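Local structure of uncharacterized protein (Acinetobacter baumannii, 5D66) at residues L95-A109 / L121-L134. The protein is of unknown function but consists of stacked ankyrin repeats, a fold that commonly mediates protein-protein recognition. Residues are numbered along the deposited sequence; the frame is centred on the assembly and turned at random.
Sequences LKSTNRYGGTALIPA and LIAAGVNVNHVNNL
His130 lies against Thr104 and reaches for the backbone of Gly102, joining two neighbouring hairpin loops of the ankyrin stack. Its CG stands anti to the backbone N (chi1 -173°), which carries the imidazole across to 95-109. There NE2 donates to Gly102 O at 2.8 Å, the acceptor lying close to the ring plane, while Thr104 CG2 rests over one ring face, a CH-pi contact 3.8 Å from the centroid. Histidine suits the place because its edge can donate while one face packs against a methyl; Thr98 CG2 approaches more obliquely.

Beyond Thr104, toward Leu121, the packing is tight and mostly apolar. Val126 CG1 sits 3.6 Å from Thr104 CB and also meets Leu106 CB. The side chains of Leu106 and Leu121 slide past each other in opposite directions, Leu106 CD1 against Leu121 CB, and Leu106 turns CD2 onto Val128. These branched side chains pack helix 106-111 and the turn before it against the end of helix 115-124 and the loop that follows, with helix 138-144 adding Ala138 against Leu106 and Ile107. Thr104 serves both worlds: its methyl packs, while OG1 accepts a weak capping bond from Leu106 N in the turn that leads into helix 106-111 and holds a water that also donates to Asn127 O.

Toward the loop tips the join is looser and wetter. Asn133 N donates almost straight to Tyr101 O (2.8 Å, 170° at the hydrogen), whereas the amide ND2 of Asn133 makes only a weak bond to Arg100 O. A water donates to both Gly102 O and Val131 O. Tyr101 CD1 merely brushes Leu134 CD1 at 3.9 Å. By contrast, buried Asn132 closes an Asx turn through OD1 to Leu134 N, accepts there from Trp136 N too, and gives ND2 to Glu141.

The chemistry implies a division of labour: hydrophobic packing joins the helical ends and adjoining turns, while direct bonds to main-chain carbonyls, with waters bridging other polar atoms alongside, set one ankyrin loop against the next.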
ATOM      1  N   LEU A  95       4.851  -8.940   2.184  1.00  5.54           N
ATOM      2  CA  LEU A  95       4.062  -8.651   1.033  1.00  5.50           C
ATOM      3  C   LEU A  95       2.745  -9.389   1.014  1.00  5.74           C
ATOM      4  O   LEU A  95       1.815  -9.103   0.228  1.00  6.46           O
ATOM      5  CB  LEU A  95       4.840  -8.908  -0.270  1.00  5.99           C
ATOM      6  CG  LEU A  95       6.210  -8.223  -0.378  1.00  6.07           C
ATOM      7  CD1 LEU A  95       6.752  -8.516  -1.751  1.00  6.92           C
ATOM      8  CD2 LEU A  95       6.132  -6.761  -0.052  1.00  7.20           C
ATOM      9  N   LYS A  96       2.593 -10.420   1.864  1.00  6.11           N
ATOM     10  CA  LYS A  96       1.366 -11.162   2.044  1.00  7.54           C
ATOM     11  C   LYS A  96       0.442 -10.505   3.056  1.00  7.12           C
ATOM     12  O   LYS A  96      -0.710 -10.953   3.234  1.00  8.76           O
ATOM     13  CB  LYS A  96       1.628 -12.620   2.456  1.00  8.45           C
ATOM     14  CG  LYS A  96       2.342 -13.405   1.364  1.00 10.95           C
ATOM     15  CD  LYS A  96       2.635 -14.860   1.855  1.00 16.69           C
ATOM     16  CE  LYS A  96       4.089 -15.270   1.772  1.00 22.13           C
ATOM     17  NZ  LYS A  96       4.256 -16.711   2.120  1.00 32.94           N
ATOM     18  N   SER A  97       0.900  -9.508   3.797  1.00  6.43           N
ATOM     19  CA  SER A  97       0.081  -8.893   4.804  1.00  7.07           C
ATOM     20  C   SER A  97      -1.026  -8.090   4.170  1.00  6.01           C
ATOM     21  O   SER A  97      -0.936  -7.596   3.035  1.00  6.90           O
ATOM     22  CB  SER A  97       0.927  -8.006   5.751  1.00  7.12           C
ATOM     23  OG  SER A  97       1.477  -6.870   5.119  1.00  6.82           O
ATOM     24  N   THR A  98      -2.081  -7.929   4.944  1.00  6.55           N
ATOM     25  CA  THR A  98      -3.286  -7.331   4.458  1.00  6.75           C
ATOM     26  C   THR A  98      -3.817  -6.265   5.445  1.00  5.65           C
ATOM     27  O   THR A  98      -3.664  -6.369   6.690  1.00  6.86           O
ATOM     28  CB  THR A  98      -4.388  -8.370   4.157  1.00  8.88           C
ATOM     29  OG1 THR A  98      -4.629  -9.147   5.328  1.00 11.25           O
ATOM     30  CG2 THR A  98      -4.023  -9.331   2.977  1.00  9.15           C
ATOM     31  N   ASN A  99      -4.483  -5.276   4.872  1.00  6.37           N
ATOM     32  CA  ASN A  99      -5.099  -4.204   5.603  1.00  6.39           C
ATOM     33  C   ASN A  99      -6.507  -4.640   6.074  1.00  6.55           C
ATOM     34  O   ASN A  99      -6.879  -5.806   5.916  1.00  8.04           O
ATOM     35  CB  ASN A  99      -5.155  -2.957   4.717  1.00  6.44           C
ATOM     36  CG  ASN A  99      -5.906  -3.187   3.437  1.00  6.71           C
ATOM     37  OD1 ASN A  99      -6.887  -3.921   3.424  1.00  7.43           O
ATOM     38  ND2 ASN A  99      -5.430  -2.613   2.342  1.00  7.97           N
ATOM     39  N   ARG A 100      -7.284  -3.728   6.623  1.00  6.93           N
ATOM     40  CA  ARG A 100      -8.571  -4.089   7.187  1.00  7.98           C
ATOM     41  C   ARG A 100      -9.543  -4.574   6.143  1.00  8.74           C
ATOM     42  O   ARG A 100     -10.591  -5.211   6.554  1.00 10.83           O
ATOM     43  CB  ARG A 100      -9.166  -2.958   8.005  1.00  9.79           C
ATOM     44  CG  ARG A 100      -9.569  -1.802   7.194  1.00 10.51           C
ATOM     45  CD  ARG A 100      -9.699  -0.535   8.088  1.00 11.60           C
ATOM     46  NE  ARG A 100     -10.070   0.650   7.372  1.00 14.43           N
ATOM     47  CZ  ARG A 100      -9.222   1.555   6.845  1.00 15.69           C
ATOM     48  NH1 ARG A 100      -7.885   1.375   6.784  1.00 14.13           N
ATOM     49  NH2 ARG A 100      -9.758   2.648   6.319  1.00 19.69           N
ATOM     50  N   TYR A 101      -9.364  -4.178   4.870  1.00  9.53           N
ATOM     51  CA  TYR A 101     -10.202  -4.647   3.773  1.00  9.47           C
ATOM     52  C   TYR A 101      -9.713  -5.973   3.219  1.00  9.11           C
ATOM     53  O   TYR A 101     -10.248  -6.421   2.196  1.00 10.70           O
ATOM     54  CB  TYR A 101     -10.207  -3.618   2.635  1.00 10.44           C
ATOM     55  CG  TYR A 101     -10.888  -2.372   3.020  1.00 12.77           C
ATOM     56  CD1 TYR A 101     -12.248  -2.292   2.991  1.00 14.86           C
ATOM     57  CD2 TYR A 101     -10.174  -1.255   3.422  1.00 15.88           C
ATOM     58  CE1 TYR A 101     -12.900  -1.160   3.359  1.00 17.63           C
ATOM     59  CE2 TYR A 101     -10.817  -0.104   3.790  1.00 19.88           C
ATOM     60  CZ  TYR A 101     -12.173  -0.043   3.749  1.00 20.57           C
ATOM     61  OH  TYR A 101     -12.750   1.137   4.117  1.00 27.39           O
ATOM     62  N   GLY A 102      -8.734  -6.607   3.845  1.00  8.82           N
ATOM     63  CA  GLY A 102      -8.213  -7.810   3.301  1.00  9.31           C
ATOM     64  C   GLY A 102      -7.418  -7.657   2.040  1.00  8.71           C
ATOM     65  O   GLY A 102      -7.187  -8.627   1.342  1.00 10.96           O
ATOM     66  N   GLY A 103      -6.945  -6.452   1.788  1.00  8.01           N
ATOM     67  CA  GLY A 103      -6.153  -6.169   0.625  1.00  7.84           C
ATOM     68  C   GLY A 103      -4.668  -6.071   0.898  1.00  6.11           C
ATOM     69  O   GLY A 103      -4.237  -5.766   1.967  1.00  7.26           O
ATOM     70  N   THR A 104      -3.860  -6.416  -0.105  1.00  5.38           N
ATOM     71  CA  THR A 104      -2.469  -6.085  -0.085  1.00  4.96           C
ATOM     72  C   THR A 104      -2.258  -4.576  -0.211  1.00  5.00           C
ATOM     73  O   THR A 104      -3.202  -3.843  -0.464  1.00  6.15           O
ATOM     74  CB  THR A 104      -1.780  -6.750  -1.274  1.00  5.42           C
ATOM     75  OG1 THR A 104      -2.345  -6.144  -2.444  1.00  5.82           O
ATOM     76  CG2 THR A 104      -1.908  -8.236  -1.327  1.00  6.14           C
ATOM     77  N   ALA A 105      -1.015  -4.125  -0.082  1.00  5.48           N
ATOM     78  CA  ALA A 105      -0.709  -2.708  -0.302  1.00  5.56           C
ATOM     79  C   ALA A 105      -0.990  -2.274  -1.746  1.00  5.28           C
ATOM     80  O   ALA A 105      -1.201  -1.104  -2.024  1.00  6.42           O
ATOM     81  CB  ALA A 105       0.738  -2.406   0.089  1.00  6.39           C
ATOM     82  N   LEU A 106      -0.900  -3.227  -2.677  1.00  4.77           N
ATOM     83  CA  LEU A 106      -1.100  -2.932  -4.078  1.00  5.01           C
ATOM     84  C   LEU A 106      -2.497  -2.519  -4.419  1.00  4.78           C
ATOM     85  O   LEU A 106      -2.703  -1.691  -5.319  1.00  5.57           O
ATOM     86  CB  LEU A 106      -0.682  -4.145  -4.923  1.00  4.85           C
ATOM     87  CG  LEU A 106      -0.859  -4.099  -6.382  1.00  5.28           C
ATOM     88  CD1 LEU A 106      -0.054  -2.891  -7.000  1.00  5.84           C
ATOM     89  CD2 LEU A 106      -0.430  -5.366  -7.043  1.00  6.81           C
ATOM     90  N   ILE A 107      -3.487  -3.111  -3.790  1.00  4.65           N
ATOM     91  CA  ILE A 107      -4.893  -2.867  -4.162  1.00  4.58           C
ATOM     92  C   ILE A 107      -5.264  -1.382  -3.933  1.00  5.11           C
ATOM     93  O   ILE A 107      -5.755  -0.732  -4.882  1.00  5.30           O
ATOM     94  CB  ILE A 107      -5.856  -3.863  -3.525  1.00  4.83           C
ATOM     95  CG1 ILE A 107      -5.531  -5.279  -4.032  1.00  5.32           C
ATOM     96  CG2 ILE A 107      -7.286  -3.465  -3.921  1.00  5.82           C
ATOM     97  CD1 ILE A 107      -6.376  -6.345  -3.452  1.00  5.73           C
ATOM     98  N   PRO A 108      -5.018  -0.789  -2.751  1.00  4.92           N
ATOM     99  CA  PRO A 108      -5.327   0.643  -2.596  1.00  5.27           C
ATOM    100  C   PRO A 108      -4.467   1.525  -3.455  1.00  4.99           C
ATOM    101  O   PRO A 108      -4.910   2.593  -3.913  1.00  5.83           O
ATOM    102  CB  PRO A 108      -5.166   0.888  -1.102  1.00  6.08           C
ATOM    103  CG  PRO A 108      -4.244  -0.207  -0.636  1.00  6.94           C
ATOM    104  CD  PRO A 108      -4.701  -1.391  -1.444  1.00  5.70           C
ATOM    105  N   ALA A 109      -3.212   1.151  -3.728  1.00  5.22           N
ATOM    106  CA  ALA A 109      -2.364   1.944  -4.606  1.00  6.11           C
ATOM    107  C   ALA A 109      -3.003   2.017  -5.993  1.00  5.71           C
ATOM    108  O   ALA A 109      -3.058   3.092  -6.623  1.00  6.07           O
ATOM    109  CB  ALA A 109      -0.993   1.354  -4.662  1.00  6.18           C
ATOM    110  N   LEU A 121       5.377  -1.832  -6.244  1.00  4.58           N
ATOM    111  CA  LEU A 121       4.825  -3.009  -5.599  1.00  4.77           C
ATOM    112  C   LEU A 121       4.791  -4.225  -6.493  1.00  4.37           C
ATOM    113  O   LEU A 121       5.031  -5.329  -6.040  1.00  5.30           O
ATOM    114  CB  LEU A 121       3.473  -2.682  -4.981  1.00  4.76           C
ATOM    115  CG  LEU A 121       3.540  -1.708  -3.775  1.00  5.31           C
ATOM    116  CD1 LEU A 121       2.113  -1.263  -3.444  1.00  5.98           C
ATOM    117  CD2 LEU A 121       4.144  -2.304  -2.574  1.00  6.15           C
ATOM    118  N   ILE A 122       4.456  -4.027  -7.786  1.00  4.67           N
ATOM    119  CA  ILE A 122       4.563  -5.105  -8.741  1.00  5.30           C
ATOM    120  C   ILE A 122       5.994  -5.654  -8.774  1.00  5.30           C
ATOM    121  O   ILE A 122       6.213  -6.870  -8.713  1.00  5.61           O
ATOM    122  CB  ILE A 122       4.106  -4.669 -10.140  1.00  5.96           C
ATOM    123  CG1 ILE A 122       2.580  -4.475 -10.173  1.00  6.22           C
ATOM    124  CG2 ILE A 122       4.530  -5.680 -11.174  1.00  7.05           C
ATOM    125  CD1 ILE A 122       2.113  -3.782 -11.446  1.00  6.75           C
ATOM    126  N   ALA A 123       6.954  -4.749  -8.896  1.00  5.43           N
ATOM    127  CA  ALA A 123       8.365  -5.133  -8.984  1.00  6.13           C
ATOM    128  C   ALA A 123       8.825  -5.884  -7.739  1.00  5.83           C
ATOM    129  O   ALA A 123       9.667  -6.789  -7.847  1.00  7.14           O
ATOM    130  CB  ALA A 123       9.261  -3.926  -9.208  1.00  7.01           C
ATOM    131  N   ALA A 124       8.303  -5.497  -6.566  1.00  5.67           N
ATOM    132  CA  ALA A 124       8.665  -6.152  -5.335  1.00  5.91           C
ATOM    133  C   ALA A 124       8.137  -7.578  -5.178  1.00  4.93           C
ATOM    134  O   ALA A 124       8.671  -8.350  -4.404  1.00  6.12           O
ATOM    135  CB  ALA A 124       8.188  -5.326  -4.130  1.00  6.53           C
ATOM    136  N   GLY A 125       7.047  -7.877  -5.902  1.00  5.08           N
ATOM    137  CA  GLY A 125       6.422  -9.190  -5.837  1.00  5.37           C
ATOM    138  C   GLY A 125       5.109  -9.268  -5.152  1.00  5.22           C
ATOM    139  O   GLY A 125       4.672 -10.386  -4.846  1.00  5.47           O
ATOM    140  N   VAL A 126       4.428  -8.172  -4.852  1.00  4.90           N
ATOM    141  CA  VAL A 126       3.079  -8.303  -4.281  1.00  5.04           C
ATOM    142  C   VAL A 126       2.221  -9.084  -5.283  1.00  4.75           C
ATOM    143  O   VAL A 126       2.239  -8.803  -6.481  1.00  5.75           O
ATOM    144  CB  VAL A 126       2.495  -6.910  -3.973  1.00  5.09           C
ATOM    145  CG1 VAL A 126       1.086  -7.074  -3.403  1.00  5.26           C
ATOM    146  CG2 VAL A 126       3.342  -6.156  -2.934  1.00  6.08           C
ATOM    147  N   ASN A 127       1.387  -9.984  -4.780  1.00  4.73           N
ATOM    148  CA  ASN A 127       0.604 -10.876  -5.637  1.00  5.05           C
ATOM    149  C   ASN A 127      -0.470 -10.072  -6.371  1.00  4.48           C
ATOM    150  O   ASN A 127      -1.491  -9.671  -5.749  1.00  5.20           O
ATOM    151  CB  ASN A 127      -0.002 -11.941  -4.763  1.00  5.08           C
ATOM    152  CG  ASN A 127      -0.953 -12.886  -5.502  1.00  5.44           C
ATOM    153  OD1 ASN A 127      -1.125 -12.807  -6.713  1.00  5.80           O
ATOM    154  ND2 ASN A 127      -1.592 -13.741  -4.753  1.00  7.10           N
ATOM    155  N   VAL A 128      -0.324  -9.900  -7.668  1.00  4.90           N
ATOM    156  CA  VAL A 128      -1.277  -9.135  -8.443  1.00  4.79           C
ATOM    157  C   VAL A 128      -2.664  -9.767  -8.448  1.00  4.91           C
ATOM    158  O   VAL A 128      -3.663  -9.084  -8.731  1.00  5.51           O
ATOM    159  CB  VAL A 128      -0.787  -8.892  -9.879  1.00  5.53           C
ATOM    160  CG1 VAL A 128       0.425  -7.990  -9.889  1.00  5.92           C
ATOM    161  CG2 VAL A 128      -0.556 -10.164 -10.629  1.00  6.02           C
ATOM    162  N   ASN A 129      -2.768 -11.072  -8.210  1.00  4.61           N
ATOM    163  CA  ASN A 129      -4.039 -11.777  -8.244  1.00  5.14           C
ATOM    164  C   ASN A 129      -4.781 -11.878  -6.877  1.00  5.28           C
ATOM    165  O   ASN A 129      -5.792 -12.535  -6.775  1.00  6.53           O
ATOM    166  CB  ASN A 129      -3.876 -13.162  -8.862  1.00  5.29           C
ATOM    167  CG  ASN A 129      -3.625 -13.081 -10.350  1.00  5.56           C
ATOM    168  OD1 ASN A 129      -4.135 -12.199 -11.046  1.00  5.98           O
ATOM    169  ND2 ASN A 129      -2.847 -14.014 -10.870  1.00  5.87           N
ATOM    170  N   HIS A 130      -4.242 -11.197  -5.864  1.00  5.48           N
ATOM    171  CA  HIS A 130      -4.894 -11.224  -4.567  1.00  5.46           C
ATOM    172  C   HIS A 130      -6.265 -10.554  -4.609  1.00  5.56           C
ATOM    173  O   HIS A 130      -6.453  -9.514  -5.217  1.00  5.98           O
ATOM    174  CB  HIS A 130      -4.040 -10.453  -3.552  1.00  5.76           C
ATOM    175  CG  HIS A 130      -4.491 -10.515  -2.144  1.00  6.70           C
ATOM    176  ND1 HIS A 130      -3.962 -11.366  -1.208  1.00 11.08           N
ATOM    177  CD2 HIS A 130      -5.386  -9.748  -1.515  1.00  7.17           C
ATOM    178  CE1 HIS A 130      -4.616 -11.160  -0.068  1.00 11.87           C
ATOM    179  NE2 HIS A 130      -5.531 -10.238  -0.250  1.00  9.36           N
ATOM    180  N   VAL A 131      -7.226 -11.181  -3.950  1.00  5.82           N
ATOM    181  CA  VAL A 131      -8.601 -10.706  -3.865  1.00  5.90           C
ATOM    182  C   VAL A 131      -8.933 -10.270  -2.427  1.00  6.36           C
ATOM    183  O   VAL A 131      -8.744 -11.003  -1.470  1.00  7.07           O
ATOM    184  CB  VAL A 131      -9.621 -11.833  -4.248  1.00  6.42           C
ATOM    185  CG1 VAL A 131     -11.029 -11.288  -4.269  1.00  8.32           C
ATOM    186  CG2 VAL A 131      -9.293 -12.444  -5.589  1.00  8.22           C
ATOM    187  N   ASN A 132      -9.372  -9.021  -2.299  1.00  6.31           N
ATOM    188  CA  ASN A 132      -9.703  -8.480  -0.952  1.00  6.46           C
ATOM    189  C   ASN A 132     -11.119  -8.879  -0.514  1.00  6.56           C
ATOM    190  O   ASN A 132     -11.832  -9.646  -1.201  1.00  7.20           O
ATOM    191  CB  ASN A 132      -9.435  -6.973  -0.890  1.00  6.30           C
ATOM    192  CG  ASN A 132     -10.439  -6.145  -1.654  1.00  6.27           C
ATOM    193  OD1 ASN A 132     -11.493  -6.626  -2.079  1.00  7.03           O
ATOM    194  ND2 ASN A 132     -10.085  -4.880  -1.858  1.00  7.16           N
ATOM    195  N   ASN A 133     -11.552  -8.386   0.645  1.00  6.32           N
ATOM    196  CA  ASN A 133     -12.845  -8.823   1.213  1.00  7.75           C
ATOM    197  C   ASN A 133     -14.020  -8.078   0.654  1.00  7.69           C
ATOM    198  O   ASN A 133     -15.148  -8.395   1.012  1.00 10.18           O
ATOM    199  CB  ASN A 133     -12.799  -8.831   2.759  1.00  8.00           C
ATOM    200  CG  ASN A 133     -12.861  -7.458   3.408  1.00  8.10           C
ATOM    201  OD1 ASN A 133     -13.379  -6.489   2.846  1.00  8.36           O
ATOM    202  ND2 ASN A 133     -12.336  -7.393   4.639  1.00  9.36           N
ATOM    203  N   LEU A 134     -13.797  -7.188  -0.297  1.00  7.16           N
ATOM    204  CA  LEU A 134     -14.830  -6.617  -1.186  1.00  8.10           C
ATOM    205  C   LEU A 134     -14.958  -7.444  -2.457  1.00  7.26           C
ATOM    206  O   LEU A 134     -15.804  -7.142  -3.303  1.00 10.14           O
ATOM    207  CB  LEU A 134     -14.484  -5.159  -1.551  1.00  8.43           C
ATOM    208  CG  LEU A 134     -14.400  -4.215  -0.341  1.00  9.54           C
ATOM    209  CD1 LEU A 134     -13.424  -3.032  -0.607  1.00 12.65           C
ATOM    210  CD2 LEU A 134     -15.714  -3.655  -0.004  1.00 11.31           C
TER
HETATM  211  O   HOH W   1       1.187 -10.708  -2.000  1.00  6.96           O
HETATM  212  O   HOH W   2     -13.120  -5.048   6.301  1.00 15.18           O
HETATM  213  O   HOH W   3      -8.396 -11.357   1.657  0.40 13.35           O
HETATM  214  O   HOH W   4      -2.599  -7.366  -4.807  1.00  5.73           O